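Local coordinates for protein LIN-41 (Caenorhabditis elegans, PDB 4UMG) that belongs to the TRIM-NHL family and controls the onset of developmental plasticity, its filamin domain probably serving as a structural module, at residues T118-S121 / G122-T125; S10-G14 / D15-K19. All coordinates share one frame; numbering follows the deposited sequence.

In the fold
Both contacts are local features of one immunoglobulin-like filamin sandwich, and they touch although their centres lie 11 Å apart. Contact 2 (10-19) comes first in the chain and carries it from strand 11-12, beside strand 26-31, to strand 19-21, which runs parallel to strand 118-130. Contact 1 (118-125) is the turn that interrupts this last strand. At one meeting point Ser121 OG lies 2.7 Å from Ser10 O, a probable hydrogen bond, and 3.2 Å from Ser11 CB; at another, Thr125 CG2 packs 3.5 Å from Phe17 CE2. The turn in the last strand therefore lies against the segment that switches strand partners, along its length from Ser10 to Phe17.

Contact 1: residues T118-S121 / G122-T125; sequences TPIS and GCPT
The chain reverses from Ile120 to Cys123 in a type II beta turn, closed by a hydrogen bond from Cys123 N to Ile120 O of 3.1 Å with an N-H...O angle of 154°. This turn breaks strand 118-130, the last strand of the filamin repeat, and its Ile-Ser-Gly-Cys-Pro sequence resembles the Gly-Ser-Pro pattern found near the end of many filamin repeats. Gly122 occupies the third position with a phi of 89°, where a CB would be driven against Ser121 O, so the absence of a side chain suits the turn. On the limb before the turn, Pro119 points its CB toward the other limb, and that atom rests 3.5 Å from Cys123 O and 4.4 Å from Cys123 CB. Directly after Cys123 the peptide bond to Pro124 is cis, which redirects the chain as it returns to the strand; Asn112 of strand 107-115 touches the side chains of Pro119, Cys123 and Pro124. Ile120 is the buried member, packed on Val115. Its CG1 is tucked close to both backbone arms of the residue (chi1 64°), a placement that brings this branch to the side chain of Cys123. Cys123 SG, lying beside its own backbone N, comes alongside that branch and also borders Ile12; the resulting apolar contact, Ile120 CG1 to Cys123 SG, measures 3.7 Å.

Contact 2: residues S10-G14 / D15-K19; sequences SSIVG and DSFKK
The crossover by which the first strand of this immunoglobulin-like sandwich changes partners is a bend followed by one 3-10 turn, folded so that Phe17 lies against Ile12. The 3-10 turn is documented by the Lys18 N to Asp15 O hydrogen bond of 3.2 Å, followed by Lys19 N to Ser16 O at 3.3 Å. Two branches of Ile12 share the ring, and the side chains cross at about a right angle. CD1 stands over one face, 4.0 Å from the ring centroid and 15° off its normal, a CH-pi contact; CG2 presses on the CD1 corner of Phe17 at 3.5 Å. The opposite face carries Lys18 CG, offset toward the rim, so the ring is held between two aliphatic groups. At its edge, in the ring plane, Gly14 O lies 3.4 Å from Phe17 CD1. With chi1 at 77°, Phe17 CG is flanked by both backbone neighbours of CA, which turns the ring's face to Ile12 and its edge to Gly14 O. One water spans the backbone of the bend: it donates to Val13 O at 2.8 Å and accepts from Phe17 N at 3.0 Å. With an alanine in place of Phe17, Ile12 CD1 would probably lose the aromatic face it rests on and a gap would be likely to open between Ile12 and Lys18 CG. Ile28 of strand 26-31 and Leu111 of strand 107-115 touch both Ile12 and Phe17, while Lys18 NZ bonds to Thr126 O, tying the 3-10 turn to strand 118-130.

Contact 1: residues T118-S121 / G122-T125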
ATOM      1  N   THR A 118       5.504  12.005   1.051  1.00 26.17           N
ATOM      2  CA  THR A 118       4.760  12.117   2.304  1.00 25.27           C
ATOM      3  C   THR A 118       3.884  10.894   2.533  1.00 26.19           C
ATOM      4  O   THR A 118       3.127  10.552   1.634  1.00 24.86           O
ATOM      5  CB  THR A 118       3.868  13.396   2.284  1.00 29.33           C
ATOM      6  OG1 THR A 118       4.708  14.545   2.211  1.00 31.79           O
ATOM      7  CG2 THR A 118       2.944  13.482   3.515  1.00 27.78           C
ATOM      8  N   PRO A 119       3.870  10.293   3.746  1.00 24.78           N
ATOM      9  CA  PRO A 119       2.980   9.132   3.987  1.00 24.84           C
ATOM     10  C   PRO A 119       1.519   9.463   3.741  1.00 30.04           C
ATOM     11  O   PRO A 119       1.062  10.562   4.126  1.00 29.05           O
ATOM     12  CB  PRO A 119       3.202   8.805   5.465  1.00 26.73           C
ATOM     13  CG  PRO A 119       4.617   9.315   5.752  1.00 31.29           C
ATOM     14  CD  PRO A 119       4.713  10.585   4.926  1.00 28.04           C
ATOM     15  N   ILE A 120       0.783   8.530   3.098  1.00 25.64           N
ATOM     16  CA  ILE A 120      -0.636   8.771   2.852  1.00 27.21           C
ATOM     17  C   ILE A 120      -1.417   8.623   4.135  1.00 31.09           C
ATOM     18  O   ILE A 120      -0.853   8.183   5.139  1.00 28.38           O
ATOM     19  CB  ILE A 120      -1.192   7.882   1.731  1.00 29.32           C
ATOM     20  CG1 ILE A 120      -1.137   6.350   2.101  1.00 29.92           C
ATOM     21  CG2 ILE A 120      -0.475   8.217   0.413  1.00 30.53           C
ATOM     22  CD1 ILE A 120      -1.978   5.435   1.198  1.00 29.68           C
ATOM     23  N   SER A 121      -2.740   8.928   4.101  1.00 31.34           N
ATOM     24  CA  SER A 121      -3.541   8.789   5.319  1.00 31.76           C
ATOM     25  C   SER A 121      -3.485   7.343   5.802  1.00 34.29           C
ATOM     26  O   SER A 121      -3.622   6.409   5.011  1.00 33.79           O
ATOM     27  CB  SER A 121      -4.987   9.212   5.067  1.00 39.69           C
ATOM     28  OG  SER A 121      -5.601   8.315   4.166  1.00 54.95           O
ATOM     29  N   GLY A 122      -3.216   7.171   7.075  1.00 31.61           N
ATOM     30  CA  GLY A 122      -3.174   5.845   7.666  1.00 31.68           C
ATOM     31  C   GLY A 122      -1.840   5.140   7.612  1.00 34.90           C
ATOM     32  O   GLY A 122      -1.752   4.027   8.123  1.00 34.80           O
ATOM     33  N   CYS A 123      -0.789   5.771   7.026  1.00 30.15           N
ATOM     34  CA  CYS A 123       0.547   5.136   6.914  1.00 26.78           C
ATOM     35  C   CYS A 123       1.626   5.839   7.756  1.00 29.94           C
ATOM     36  O   CYS A 123       1.518   7.051   7.970  1.00 30.34           O
ATOM     37  CB  CYS A 123       0.976   5.017   5.457  1.00 26.15           C
ATOM     38  SG  CYS A 123       0.052   3.780   4.527  1.00 31.04           S
ATOM     39  N   PRO A 124       2.652   5.117   8.267  1.00 25.64           N
ATOM     40  CA  PRO A 124       2.895   3.662   8.111  1.00 24.10           C
ATOM     41  C   PRO A 124       1.974   2.856   9.003  1.00 28.89           C
ATOM     42  O   PRO A 124       1.436   3.386   9.997  1.00 29.50           O
ATOM     43  CB  PRO A 124       4.337   3.488   8.574  1.00 25.22           C
ATOM     44  CG  PRO A 124       4.543   4.621   9.593  1.00 30.81           C
ATOM     45  CD  PRO A 124       3.713   5.764   9.067  1.00 27.38           C
ATOM     46  N   THR A 125       1.804   1.586   8.662  1.00 25.86           N
ATOM     47  CA  THR A 125       0.904   0.740   9.405  1.00 25.82           C
ATOM     48  C   THR A 125       1.400  -0.730   9.443  1.00 29.61           C
ATOM     49  O   THR A 125       2.353  -1.085   8.750  1.00 27.97           O
ATOM     50  CB  THR A 125      -0.499   0.877   8.785  1.00 35.03           C
ATOM     51  OG1 THR A 125      -1.413   0.135   9.581  1.00 37.34           O
ATOM     52  CG2 THR A 125      -0.539   0.428   7.307  1.00 37.63           C
TER

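Contact 2: residues S10-G14 / D15-K19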
ATOM      1  N   SER A  10      -5.216  10.786  -0.096  1.00 26.51           N
ATOM      2  CA  SER A  10      -5.051   9.425  -0.634  1.00 26.35           C
ATOM      3  C   SER A  10      -5.138   8.407   0.501  1.00 28.86           C
ATOM      4  O   SER A  10      -4.703   8.689   1.621  1.00 27.64           O
ATOM      5  CB  SER A  10      -3.744   9.299  -1.412  1.00 28.35           C
ATOM      6  OG  SER A  10      -3.810  10.226  -2.487  1.00 27.46           O
ATOM      7  N   SER A  11      -5.732   7.237   0.243  1.00 28.58           N
ATOM      8  CA  SER A  11      -5.906   6.256   1.308  1.00 28.41           C
ATOM      9  C   SER A  11      -5.976   4.840   0.797  1.00 33.20           C
ATOM     10  O   SER A  11      -6.309   4.616  -0.365  1.00 33.84           O
ATOM     11  CB  SER A  11      -7.211   6.539   2.056  1.00 33.01           C
ATOM     12  OG  SER A  11      -8.303   6.516   1.153  1.00 42.51           O
ATOM     13  N   ILE A  12      -5.801   3.882   1.704  1.00 30.78           N
ATOM     14  CA  ILE A  12      -5.967   2.459   1.376  1.00 30.55           C
ATOM     15  C   ILE A  12      -7.477   2.188   1.373  1.00 36.56           C
ATOM     16  O   ILE A  12      -8.201   2.701   2.237  1.00 36.93           O
ATOM     17  CB  ILE A  12      -5.220   1.561   2.397  1.00 32.96           C
ATOM     18  CG1 ILE A  12      -3.695   1.843   2.412  1.00 32.12           C
ATOM     19  CG2 ILE A  12      -5.541   0.069   2.169  1.00 35.09           C
ATOM     20  CD1 ILE A  12      -2.950   1.390   3.708  1.00 33.80           C
ATOM     21  N   VAL A  13      -7.941   1.396   0.401  1.00 34.46           N
ATOM     22  CA  VAL A  13      -9.351   1.014   0.249  1.00 37.04           C
ATOM     23  C   VAL A  13      -9.647  -0.166   1.196  1.00 42.68           C
ATOM     24  O   VAL A  13      -9.125  -1.265   0.999  1.00 42.07           O
ATOM     25  CB  VAL A  13      -9.690   0.683  -1.229  1.00 42.34           C
ATOM     26  CG1 VAL A  13     -11.150   0.238  -1.392  1.00 43.86           C
ATOM     27  CG2 VAL A  13      -9.390   1.866  -2.140  1.00 42.53           C
ATOM     28  N   GLY A  14     -10.455   0.089   2.220  1.00 41.18           N
ATOM     29  CA  GLY A  14     -10.870  -0.917   3.197  1.00 42.47           C
ATOM     30  C   GLY A  14      -9.813  -1.270   4.227  1.00 45.98           C
ATOM     31  O   GLY A  14      -8.730  -0.668   4.259  1.00 42.92           O
ATOM     32  N   ASP A  15     -10.141  -2.230   5.103  1.00 44.94           N
ATOM     33  CA  ASP A  15      -9.216  -2.690   6.143  1.00 44.24           C
ATOM     34  C   ASP A  15      -8.760  -4.142   5.929  1.00 46.04           C
ATOM     35  O   ASP A  15      -8.124  -4.712   6.816  1.00 44.61           O
ATOM     36  CB  ASP A  15      -9.800  -2.473   7.554  1.00 47.49           C
ATOM     37  CG  ASP A  15      -9.938  -1.021   7.957  1.00 62.97           C
ATOM     38  OD1 ASP A  15      -8.926  -0.429   8.394  1.00 64.25           O
ATOM     39  OD2 ASP A  15     -11.068  -0.490   7.883  1.00 70.79           O
ATOM     40  N   SER A  16      -9.056  -4.736   4.744  1.00 43.14           N
ATOM     41  CA  SER A  16      -8.630  -6.107   4.413  1.00 43.16           C
ATOM     42  C   SER A  16      -7.101  -6.273   4.511  1.00 45.20           C
ATOM     43  O   SER A  16      -6.619  -7.334   4.917  1.00 45.74           O
ATOM     44  CB  SER A  16      -9.123  -6.512   3.023  1.00 47.95           C
ATOM     45  OG  SER A  16      -8.309  -5.957   1.999  1.00 54.13           O
ATOM     46  N   PHE A  17      -6.355  -5.207   4.178  1.00 40.08           N
ATOM     47  CA  PHE A  17      -4.880  -5.142   4.199  1.00 38.24           C
ATOM     48  C   PHE A  17      -4.242  -5.500   5.550  1.00 39.37           C
ATOM     49  O   PHE A  17      -3.074  -5.911   5.591  1.00 37.97           O
ATOM     50  CB  PHE A  17      -4.410  -3.746   3.748  1.00 39.92           C
ATOM     51  CG  PHE A  17      -4.521  -2.634   4.768  1.00 41.18           C
ATOM     52  CD1 PHE A  17      -5.724  -1.969   4.969  1.00 43.85           C
ATOM     53  CD2 PHE A  17      -3.418  -2.244   5.521  1.00 43.07           C
ATOM     54  CE1 PHE A  17      -5.827  -0.946   5.917  1.00 47.19           C
ATOM     55  CE2 PHE A  17      -3.524  -1.231   6.474  1.00 44.35           C
ATOM     56  CZ  PHE A  17      -4.725  -0.584   6.664  1.00 44.69           C
ATOM     57  N   LYS A  18      -4.981  -5.290   6.657  1.00 34.06           N
ATOM     58  CA  LYS A  18      -4.470  -5.545   8.015  1.00 34.07           C
ATOM     59  C   LYS A  18      -4.139  -7.010   8.293  1.00 34.99           C
ATOM     60  O   LYS A  18      -3.382  -7.322   9.215  1.00 33.67           O
ATOM     61  CB  LYS A  18      -5.474  -5.030   9.069  1.00 39.01           C
ATOM     62  CG  LYS A  18      -5.645  -3.504   9.097  1.00 46.88           C
ATOM     63  CD  LYS A  18      -4.440  -2.759   9.713  1.00 53.75           C
ATOM     64  CE  LYS A  18      -4.150  -3.111  11.159  1.00 53.79           C
ATOM     65  NZ  LYS A  18      -2.778  -2.700  11.549  1.00 46.99           N
ATOM     66  N   LYS A  19      -4.730  -7.915   7.520  1.00 31.99           N
ATOM     67  CA  LYS A  19      -4.575  -9.339   7.714  1.00 33.33           C
ATOM     68  C   LYS A  19      -4.307 -10.022   6.392  1.00 37.96           C
ATOM     69  O   LYS A  19      -4.986  -9.752   5.399  1.00 39.59           O
ATOM     70  CB  LYS A  19      -5.840  -9.933   8.374  1.00 38.33           C
ATOM     71  CG  LYS A  19      -6.025  -9.488   9.822  1.00 42.71           C
ATOM     72  CD  LYS A  19      -7.254 -10.118  10.475  1.00 50.74           C
ATOM     73  CE  LYS A  19      -7.467  -9.606  11.887  1.00 64.31           C
ATOM     74  NZ  LYS A  19      -6.306  -9.883  12.784  1.00 73.20           N
TER
HETATM   75  O   HOH W   1      -7.402  -3.002   2.378  1.00 52.59           O